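Local coordinates for protein putative acetyltransferase Sthe_0691 (Sphaerobacter thermophilus, PDB 3SHP) that is a putative acetyltransferase, probably moving an acetyl group from acetyl-coenzyme A to an acceptor that is not known, at residues Val7-Leu16 against Leu101-Trp112. Sequence-based numbering, arbitrary orientation.
Sequences VYLTGPTVYL and LRAEALELVVPW
Strand 14-16 and helix 101-112 pack with their axes 8.6 Å apart at closest approach and their directions 42° apart. The strand belongs to the N-terminal beta hairpin, whose arms 9-10 and 14-16 are joined by a turn. The helix lies across one face of the mixed sheet, near the end that the hairpin forms, an alpha/beta arrangement consistent with the GNAT acetyltransferase fold. Glu-104 reaches the hairpin turn with an extended side chain, CG anti to the backbone N (chi1 -178°). Its OE2 accepts two hydrogen bonds from backbone amides, each 2.8 Å long, from Thr-13 N and Val-14 N. Thr-13 N meets the syn lone pair of OE2, whereas Val-14 N comes from above the carboxylate plane. These two bonds fix the carboxylate against the turn. Leu-108 packs over the hairpin backbone where the two arms pair: its CD1 lies 3.6 Å from Leu-9 O and touches Val-14 CG2. Leu-16 sends CD1 to Ala-105 CB and CD2 to Val-109 CB, and it also meets Ile-64 of the next strand. Leu-9 spreads both methyls against Trp-112: Leu-9 CD1 and Leu-9 CD2 each lie 3.8 Å from Trp-112 CB. Val-7 CG1 lies over one face of the indole, while Val-7 CG2 sits 3.7 Å from Trp-112 CZ2.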
ATOM      1  N   VAL A   7      30.040 -25.658  -9.311  1.00 43.15           N
ATOM      2  CA  VAL A   7      30.419 -25.132  -8.014  1.00 39.42           C
ATOM      3  C   VAL A   7      30.028 -26.092  -6.886  1.00 37.37           C
ATOM      4  O   VAL A   7      28.873 -26.496  -6.776  1.00 36.47           O
ATOM      5  CB  VAL A   7      29.787 -23.766  -7.759  1.00 39.19           C
ATOM      6  CG1 VAL A   7      30.249 -23.216  -6.422  1.00 37.98           C
ATOM      7  CG2 VAL A   7      30.155 -22.801  -8.875  1.00 39.14           C
ATOM      8  N   TYR A   8      31.009 -26.470  -6.074  1.00 35.05           N
ATOM      9  CA  TYR A   8      30.755 -27.256  -4.874  1.00 33.56           C
ATOM     10  C   TYR A   8      31.762 -26.840  -3.810  1.00 31.67           C
ATOM     11  O   TYR A   8      32.940 -27.192  -3.892  1.00 31.14           O
ATOM     12  CB  TYR A   8      30.828 -28.767  -5.144  1.00 33.89           C
ATOM     13  CG  TYR A   8      30.543 -29.573  -3.895  1.00 36.97           C
ATOM     14  CD1 TYR A   8      29.240 -29.653  -3.365  1.00 39.50           C
ATOM     15  CD2 TYR A   8      31.571 -30.219  -3.211  1.00 39.29           C
ATOM     16  CE1 TYR A   8      28.977 -30.366  -2.182  1.00 41.03           C
ATOM     17  CE2 TYR A   8      31.316 -30.943  -2.039  1.00 42.02           C
ATOM     18  CZ  TYR A   8      30.030 -31.009  -1.525  1.00 43.24           C
ATOM     19  OH  TYR A   8      29.800 -31.732  -0.362  1.00 45.54           O
ATOM     20  N   LEU A   9      31.285 -26.090  -2.823  1.00 29.21           N
ATOM     21  CA  LEU A   9      32.131 -25.454  -1.840  1.00 27.89           C
ATOM     22  C   LEU A   9      31.564 -25.888  -0.511  1.00 28.73           C
ATOM     23  O   LEU A   9      30.475 -25.439  -0.106  1.00 28.60           O
ATOM     24  CB  LEU A   9      32.061 -23.925  -1.952  1.00 26.82           C
ATOM     25  CG  LEU A   9      32.204 -23.280  -3.339  1.00 25.14           C
ATOM     26  CD1 LEU A   9      32.061 -21.791  -3.230  1.00 24.56           C
ATOM     27  CD2 LEU A   9      33.532 -23.607  -4.012  1.00 24.27           C
ATOM     28  N   THR A  10      32.281 -26.769   0.175  1.00 28.72           N
ATOM     29  CA  THR A  10      31.736 -27.316   1.411  1.00 29.74           C
ATOM     30  C   THR A  10      32.621 -27.065   2.619  1.00 29.44           C
ATOM     31  O   THR A  10      33.853 -27.086   2.524  1.00 29.58           O
ATOM     32  CB  THR A  10      31.433 -28.809   1.294  1.00 29.84           C
ATOM     33  OG1 THR A  10      30.830 -29.244   2.514  1.00 32.32           O
ATOM     34  CG2 THR A  10      32.691 -29.609   1.012  1.00 29.35           C
ATOM     35  N   GLY A  11      31.968 -26.790   3.741  1.00 29.39           N
ATOM     36  CA  GLY A  11      32.660 -26.661   5.017  1.00 29.36           C
ATOM     37  C   GLY A  11      32.107 -27.697   5.966  1.00 29.47           C
ATOM     38  O   GLY A  11      31.385 -28.591   5.537  1.00 28.16           O
ATOM     39  N   PRO A  12      32.406 -27.556   7.272  1.00 30.28           N
ATOM     40  CA  PRO A  12      31.959 -28.504   8.316  1.00 31.55           C
ATOM     41  C   PRO A  12      30.432 -28.554   8.498  1.00 31.97           C
ATOM     42  O   PRO A  12      29.893 -29.597   8.901  1.00 32.95           O
ATOM     43  CB  PRO A  12      32.627 -27.957   9.596  1.00 31.96           C
ATOM     44  CG  PRO A  12      33.813 -27.175   9.092  1.00 31.76           C
ATOM     45  CD  PRO A  12      33.272 -26.511   7.826  1.00 30.28           C
ATOM     46  N   THR A  13      29.743 -27.462   8.168  1.00 31.37           N
ATOM     47  CA  THR A  13      28.318 -27.343   8.464  1.00 31.85           C
ATOM     48  C   THR A  13      27.454 -27.146   7.235  1.00 30.57           C
ATOM     49  O   THR A  13      26.368 -27.726   7.151  1.00 31.52           O
ATOM     50  CB  THR A  13      28.059 -26.165   9.413  1.00 32.19           C
ATOM     51  OG1 THR A  13      28.962 -26.271  10.510  1.00 36.33           O
ATOM     52  CG2 THR A  13      26.672 -26.247   9.961  1.00 34.90           C
ATOM     53  N   VAL A  14      27.907 -26.296   6.311  1.00 28.57           N
ATOM     54  CA  VAL A  14      27.139 -25.986   5.119  1.00 27.49           C
ATOM     55  C   VAL A  14      27.928 -26.215   3.828  1.00 26.98           C
ATOM     56  O   VAL A  14      29.151 -26.261   3.841  1.00 26.62           O
ATOM     57  CB  VAL A  14      26.649 -24.510   5.119  1.00 27.22           C
ATOM     58  CG1 VAL A  14      25.847 -24.190   6.422  1.00 26.91           C
ATOM     59  CG2 VAL A  14      27.826 -23.564   4.923  1.00 25.13           C
ATOM     60  N   TYR A  15      27.211 -26.332   2.719  1.00 26.67           N
ATOM     61  CA  TYR A  15      27.858 -26.265   1.433  1.00 27.07           C
ATOM     62  C   TYR A  15      27.097 -25.352   0.521  1.00 26.85           C
ATOM     63  O   TYR A  15      25.918 -25.081   0.754  1.00 27.12           O
ATOM     64  CB  TYR A  15      28.062 -27.641   0.809  1.00 27.43           C
ATOM     65  CG  TYR A  15      26.833 -28.410   0.419  1.00 29.11           C
ATOM     66  CD1 TYR A  15      26.340 -28.382  -0.893  1.00 29.01           C
ATOM     67  CD2 TYR A  15      26.202 -29.233   1.341  1.00 30.71           C
ATOM     68  CE1 TYR A  15      25.223 -29.121  -1.257  1.00 29.19           C
ATOM     69  CE2 TYR A  15      25.101 -29.975   0.988  1.00 32.57           C
ATOM     70  CZ  TYR A  15      24.611 -29.914  -0.312  1.00 32.18           C
ATOM     71  OH  TYR A  15      23.494 -30.684  -0.619  1.00 34.43           O
ATOM     72  N   LEU A  16      27.808 -24.849  -0.483  1.00 26.24           N
ATOM     73  CA  LEU A  16      27.273 -23.940  -1.468  1.00 25.88           C
ATOM     74  C   LEU A  16      27.241 -24.643  -2.800  1.00 25.69           C
ATOM     75  O   LEU A  16      28.187 -25.354  -3.176  1.00 25.40           O
ATOM     76  CB  LEU A  16      28.133 -22.666  -1.564  1.00 25.79           C
ATOM     77  CG  LEU A  16      27.896 -21.553  -0.522  1.00 26.99           C
ATOM     78  CD1 LEU A  16      27.718 -22.061   0.882  1.00 28.05           C
ATOM     79  CD2 LEU A  16      29.062 -20.595  -0.538  1.00 28.10           C
ATOM     80  N   LEU A 101      26.257 -19.648  10.324  1.00 27.53           N
ATOM     81  CA  LEU A 101      26.136 -20.288   9.026  1.00 26.92           C
ATOM     82  C   LEU A 101      26.470 -19.309   7.893  1.00 25.89           C
ATOM     83  O   LEU A 101      27.141 -19.692   6.936  1.00 26.38           O
ATOM     84  CB  LEU A 101      24.728 -20.883   8.844  1.00 27.06           C
ATOM     85  CG  LEU A 101      24.302 -21.937   9.887  1.00 27.88           C
ATOM     86  CD1 LEU A 101      22.929 -22.471   9.593  1.00 29.97           C
ATOM     87  CD2 LEU A 101      25.231 -23.079   9.902  1.00 26.82           C
ATOM     88  N   ARG A 102      26.006 -18.065   7.990  1.00 24.72           N
ATOM     89  CA  ARG A 102      26.456 -16.994   7.080  1.00 24.64           C
ATOM     90  C   ARG A 102      27.976 -16.822   7.056  1.00 24.37           C
ATOM     91  O   ARG A 102      28.573 -16.704   5.998  1.00 24.06           O
ATOM     92  CB  ARG A 102      25.822 -15.641   7.438  1.00 24.90           C
ATOM     93  CG  ARG A 102      25.957 -14.585   6.294  1.00 25.45           C
ATOM     94  CD  ARG A 102      25.305 -13.247   6.654  1.00 25.32           C
ATOM     95  NE  ARG A 102      25.351 -13.066   8.092  1.00 29.33           N
ATOM     96  CZ  ARG A 102      24.278 -12.909   8.866  1.00 30.08           C
ATOM     97  NH1 ARG A 102      23.062 -12.827   8.333  1.00 30.64           N
ATOM     98  NH2 ARG A 102      24.437 -12.808  10.175  1.00 29.78           N
ATOM     99  N   ALA A 103      28.590 -16.813   8.230  1.00 24.16           N
ATOM    100  CA  ALA A 103      30.025 -16.640   8.342  1.00 25.05           C
ATOM    101  C   ALA A 103      30.778 -17.786   7.644  1.00 25.49           C
ATOM    102  O   ALA A 103      31.731 -17.552   6.923  1.00 25.33           O
ATOM    103  CB  ALA A 103      30.434 -16.553   9.803  1.00 24.57           C
ATOM    104  N   GLU A 104      30.324 -19.017   7.854  1.00 26.34           N
ATOM    105  CA  GLU A 104      30.927 -20.178   7.198  1.00 26.78           C
ATOM    106  C   GLU A 104      30.775 -20.045   5.682  1.00 25.88           C
ATOM    107  O   GLU A 104      31.715 -20.286   4.950  1.00 25.80           O
ATOM    108  CB  GLU A 104      30.333 -21.500   7.705  1.00 26.60           C
ATOM    109  CG  GLU A 104      31.004 -22.709   7.060  1.00 29.28           C
ATOM    110  CD  GLU A 104      30.656 -24.033   7.732  1.00 31.35           C
ATOM    111  OE1 GLU A 104      30.700 -24.111   8.981  1.00 35.15           O
ATOM    112  OE2 GLU A 104      30.345 -25.004   7.014  1.00 30.02           O
ATOM    113  N   ALA A 105      29.595 -19.633   5.229  1.00 25.51           N
ATOM    114  CA  ALA A 105      29.339 -19.456   3.805  1.00 25.03           C
ATOM    115  C   ALA A 105      30.306 -18.426   3.203  1.00 24.92           C
ATOM    116  O   ALA A 105      30.782 -18.595   2.083  1.00 24.46           O
ATOM    117  CB  ALA A 105      27.910 -19.026   3.573  1.00 24.08           C
ATOM    118  N   LEU A 106      30.584 -17.358   3.942  1.00 25.34           N
ATOM    119  CA  LEU A 106      31.516 -16.339   3.465  1.00 25.85           C
ATOM    120  C   LEU A 106      32.937 -16.909   3.392  1.00 26.65           C
ATOM    121  O   LEU A 106      33.670 -16.634   2.426  1.00 26.57           O
ATOM    122  CB  LEU A 106      31.475 -15.094   4.349  1.00 25.74           C
ATOM    123  CG  LEU A 106      32.398 -13.924   3.932  1.00 27.16           C
ATOM    124  CD1 LEU A 106      32.188 -13.553   2.467  1.00 28.85           C
ATOM    125  CD2 LEU A 106      32.101 -12.708   4.778  1.00 28.53           C
ATOM    126  N   GLU A 107      33.322 -17.701   4.396  1.00 26.95           N
ATOM    127  CA  GLU A 107      34.623 -18.388   4.372  1.00 28.09           C
ATOM    128  C   GLU A 107      34.789 -19.244   3.129  1.00 27.58           C
ATOM    129  O   GLU A 107      35.884 -19.333   2.581  1.00 27.68           O
ATOM    130  CB  GLU A 107      34.812 -19.285   5.602  1.00 29.02           C
ATOM    131  CG  GLU A 107      34.998 -18.521   6.893  1.00 33.87           C
ATOM    132  CD  GLU A 107      35.134 -19.421   8.122  1.00 39.92           C
ATOM    133  OE1 GLU A 107      34.675 -20.593   8.108  1.00 42.59           O
ATOM    134  OE2 GLU A 107      35.700 -18.930   9.122  1.00 43.36           O
ATOM    135  N   LEU A 108      33.709 -19.890   2.713  1.00 26.97           N
ATOM    136  CA  LEU A 108      33.727 -20.791   1.569  1.00 27.29           C
ATOM    137  C   LEU A 108      33.784 -20.056   0.253  1.00 27.76           C
ATOM    138  O   LEU A 108      34.552 -20.438  -0.616  1.00 27.84           O
ATOM    139  CB  LEU A 108      32.505 -21.727   1.573  1.00 26.86           C
ATOM    140  CG  LEU A 108      32.363 -22.565   2.862  1.00 26.50           C
ATOM    141  CD1 LEU A 108      31.157 -23.456   2.771  1.00 26.41           C
ATOM    142  CD2 LEU A 108      33.627 -23.380   3.161  1.00 24.83           C
ATOM    143  N   VAL A 109      32.971 -19.016   0.104  1.00 28.22           N
ATOM    144  CA  VAL A 109      32.788 -18.377  -1.198  1.00 29.44           C
ATOM    145  C   VAL A 109      33.967 -17.463  -1.586  1.00 30.62           C
ATOM    146  O   VAL A 109      34.299 -17.375  -2.757  1.00 31.17           O
ATOM    147  CB  VAL A 109      31.418 -17.621  -1.295  1.00 29.32           C
ATOM    148  CG1 VAL A 109      31.471 -16.299  -0.577  1.00 28.72           C
ATOM    149  CG2 VAL A 109      31.025 -17.390  -2.751  1.00 29.44           C
ATOM    150  N   VAL A 110      34.614 -16.816  -0.617  1.00 31.98           N
ATOM    151  CA  VAL A 110      35.708 -15.873  -0.933  1.00 34.26           C
ATOM    152  C   VAL A 110      36.922 -16.514  -1.630  1.00 35.10           C
ATOM    153  O   VAL A 110      37.351 -16.042  -2.697  1.00 35.30           O
ATOM    154  CB  VAL A 110      36.122 -14.994   0.294  1.00 34.85           C
ATOM    155  CG1 VAL A 110      37.392 -14.139  -0.027  1.00 36.04           C
ATOM    156  CG2 VAL A 110      34.989 -14.079   0.678  1.00 34.41           C
ATOM    157  N   PRO A 111      37.465 -17.612  -1.072  1.00 35.96           N
ATOM    158  CA  PRO A 111      38.628 -18.169  -1.768  1.00 36.49           C
ATOM    159  C   PRO A 111      38.282 -18.630  -3.189  1.00 36.88           C
ATOM    160  O   PRO A 111      39.135 -18.510  -4.095  1.00 37.35           O
ATOM    161  CB  PRO A 111      39.026 -19.380  -0.909  1.00 36.80           C
ATOM    162  CG  PRO A 111      38.350 -19.168   0.416  1.00 36.70           C
ATOM    163  CD  PRO A 111      37.079 -18.425   0.095  1.00 35.92           C
ATOM    164  N   TRP A 112      37.067 -19.158  -3.376  1.00 36.44           N
ATOM    165  CA  TRP A 112      36.569 -19.529  -4.704  1.00 36.69           C
ATOM    166  C   TRP A 112      36.543 -18.300  -5.639  1.00 37.83           C
ATOM    167  O   TRP A 112      36.962 -18.386  -6.802  1.00 38.07           O
ATOM    168  CB  TRP A 112      35.188 -20.201  -4.626  1.00 35.59           C
ATOM    169  CG  TRP A 112      34.518 -20.338  -5.962  1.00 34.60           C
ATOM    170  CD1 TRP A 112      34.896 -21.158  -6.988  1.00 35.01           C
ATOM    171  CD2 TRP A 112      33.359 -19.626  -6.433  1.00 33.47           C
ATOM    172  NE1 TRP A 112      34.056 -20.997  -8.064  1.00 34.09           N
ATOM    173  CE2 TRP A 112      33.103 -20.066  -7.752  1.00 33.57           C
ATOM    174  CE3 TRP A 112      32.511 -18.662  -5.868  1.00 32.52           C
ATOM    175  CZ2 TRP A 112      32.029 -19.575  -8.520  1.00 32.95           C
ATOM    176  CZ3 TRP A 112      31.447 -18.169  -6.638  1.00 31.97           C
ATOM    177  CH2 TRP A 112      31.234 -18.618  -7.958  1.00 31.91           C
TER